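Local coordinates for protein pseudoazurin (PDB 1PMY) that binds one copper ion as a periplasmic blue copper protein of the plastocyanin/azurin family and probably carries electrons, at residues 19-24 and 116-121. Numbering follows the deposited sequence.
Sequences DPALVR and DPLFAQ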
loop_
_atom_site.group_PDB
_atom_site.type_symbol
_atom_site.label_atom_id
_atom_site.label_comp_id
_atom_site.label_asym_id
_atom_site.label_seq_id
_atom_site.Cartn_x
_atom_site.Cartn_y
_atom_site.Cartn_z
ATOM N N ASP A 19 4.868 7.547 1.937
ATOM C CA ASP A 19 4.520 8.424 3.145
ATOM C C ASP A 19 3.200 9.115 2.798
ATOM O O ASP A 19 3.257 9.964 1.867
ATOM C CB ASP A 19 5.661 9.437 3.348
ATOM C CG ASP A 19 5.370 10.370 4.540
ATOM O OD1 ASP A 19 4.481 10.049 5.358
ATOM O OD2 ASP A 19 6.082 11.379 4.693
ATOM N N PRO A 20 2.148 8.821 3.500
ATOM C CA PRO A 20 2.023 7.891 4.575
ATOM C C PRO A 20 1.997 6.394 4.087
ATOM O O PRO A 20 1.683 6.246 2.945
ATOM C CB PRO A 20 0.689 8.248 5.210
ATOM C CG PRO A 20 -0.147 8.708 4.070
ATOM C CD PRO A 20 0.871 9.543 3.239
ATOM N N ALA A 21 2.391 5.564 5.044
ATOM C CA ALA A 21 2.445 4.109 4.726
ATOM C C ALA A 21 1.118 3.456 5.061
ATOM O O ALA A 21 0.800 2.301 4.572
ATOM C CB ALA A 21 3.624 3.529 5.507
ATOM N N LEU A 22 0.271 4.115 5.824
ATOM C CA LEU A 22 -1.072 3.682 6.223
ATOM C C LEU A 22 -2.102 4.777 5.863
ATOM O O LEU A 22 -1.944 5.928 6.277
ATOM C CB LEU A 22 -1.052 3.205 7.683
ATOM C CG LEU A 22 -2.489 2.935 8.211
ATOM C CD1 LEU A 22 -3.097 1.742 7.574
ATOM C CD2 LEU A 22 -2.440 2.878 9.716
ATOM N N VAL A 23 -3.015 4.395 5.004
ATOM C CA VAL A 23 -4.062 5.246 4.482
ATOM C C VAL A 23 -5.462 4.720 4.802
ATOM O O VAL A 23 -5.799 3.595 4.382
ATOM C CB VAL A 23 -3.914 5.403 2.909
ATOM C CG1 VAL A 23 -4.939 6.462 2.457
ATOM C CG2 VAL A 23 -2.511 5.947 2.557
ATOM N N ARG A 24 -6.287 5.567 5.383
ATOM C CA ARG A 24 -7.714 5.238 5.680
ATOM C C ARG A 24 -8.596 5.932 4.663
ATOM O O ARG A 24 -8.444 7.172 4.587
ATOM C CB ARG A 24 -8.055 5.504 7.118
ATOM C CG ARG A 24 -7.182 4.767 8.135
ATOM C CD ARG A 24 -7.512 5.162 9.557
ATOM N NE ARG A 24 -6.302 5.049 10.440
ATOM C CZ ARG A 24 -6.113 4.026 11.265
ATOM N NH1 ARG A 24 -7.028 3.070 11.413
ATOM N NH2 ARG A 24 -4.966 3.905 11.961
ATOM N N ASP A 116 3.993 -4.810 10.632
ATOM C CA ASP A 116 3.461 -5.052 11.977
ATOM C C ASP A 116 2.728 -3.932 12.667
ATOM O O ASP A 116 1.622 -4.080 13.233
ATOM C CB ASP A 116 4.508 -5.709 12.878
ATOM C CG ASP A 116 4.734 -7.152 12.507
ATOM O OD1 ASP A 116 3.925 -7.716 11.770
ATOM O OD2 ASP A 116 5.778 -7.700 12.919
ATOM N N PRO A 117 3.373 -2.764 12.725
ATOM C CA PRO A 117 2.787 -1.602 13.383
ATOM C C PRO A 117 1.631 -1.011 12.601
ATOM O O PRO A 117 0.735 -0.490 13.304
ATOM C CB PRO A 117 3.909 -0.684 13.696
ATOM C CG PRO A 117 5.132 -1.336 13.170
ATOM C CD PRO A 117 4.737 -2.502 12.278
ATOM N N LEU A 118 1.609 -1.244 11.306
ATOM C CA LEU A 118 0.498 -0.735 10.483
ATOM C C LEU A 118 -0.722 -1.604 10.787
ATOM O O LEU A 118 -1.812 -1.080 11.056
ATOM C CB LEU A 118 0.843 -0.631 9.013
ATOM C CG LEU A 118 2.043 0.201 8.602
ATOM C CD1 LEU A 118 2.476 0.138 7.173
ATOM C CD2 LEU A 118 2.093 1.573 9.222
ATOM N N PHE A 119 -0.486 -2.930 10.824
ATOM C CA PHE A 119 -1.630 -3.800 11.120
ATOM C C PHE A 119 -2.172 -3.432 12.503
ATOM O O PHE A 119 -3.420 -3.471 12.745
ATOM C CB PHE A 119 -1.312 -5.294 10.942
ATOM C CG PHE A 119 -1.536 -5.776 9.534
ATOM C CD1 PHE A 119 -2.808 -5.859 8.973
ATOM C CD2 PHE A 119 -0.430 -6.094 8.743
ATOM C CE1 PHE A 119 -2.988 -6.324 7.659
ATOM C CE2 PHE A 119 -0.581 -6.501 7.434
ATOM C CZ PHE A 119 -1.868 -6.632 6.894
ATOM N N ALA A 120 -1.211 -3.220 13.404
ATOM C CA ALA A 120 -1.567 -2.919 14.810
ATOM C C ALA A 120 -2.495 -1.735 14.925
ATOM O O ALA A 120 -3.383 -1.696 15.813
ATOM C CB ALA A 120 -0.265 -2.643 15.587
ATOM N N GLN A 121 -2.299 -0.753 14.101
ATOM C CA GLN A 121 -3.027 0.492 13.991
ATOM C C GLN A 121 -4.350 0.404 13.282
ATOM O O GLN A 121 -5.036 1.425 13.163
ATOM C CB GLN A 121 -2.108 1.565 13.323
ATOM C CG GLN A 121 -0.994 1.930 14.287
ATOM C CD GLN A 121 0.017 2.883 13.723
ATOM O OE1 GLN A 121 1.232 2.644 13.610
ATOM N NE2 GLN A 121 -0.459 4.096 13.400
#
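R24 reaches from strand 17-25 to the backbone carbonyl of Q121, just beyond the last turn of helix 109-120, and both terminal nitrogens of its guanidinium donate to that one oxygen. The bond from R24 NH2 to Q121 O is the shorter, at 2.8 Å, and the straighter, with an N-H...O angle of 156°. That from R24 NH1 to Q121 O is 3.1 Å and more bent, at 136°. The oxygen lies in the guanidinium plane, at its edge, and is met by the end-on pair NH1 and NH2. A positive group here would probably also be favoured by the partial negative charge of the helix C-terminus. At the helix end Q121 N bonds to P117 O at 3.1 Å, with a second, weak bond to L118 O; A120 N bonds to D116 O, while D116 OD1 accepts from Q112. On the strand side, A21 and V23 have backbone bonds to L89.

Most of the remaining contact is apolar. L118 spreads its two methyls over consecutive residues: CD1 lies 3.9 Å from A21 CB, and CD2 lies 3.9 Å from L22 CB. In L22, chi1 (172°) puts CG anti to the backbone N. Its CD2 meets Q121 CB at 3.9 Å, the two side chains crossing obliquely. L118 also packs on L89, thus joining the C-terminal helix characteristic of pseudoazurins to the cupredoxin beta-sandwich.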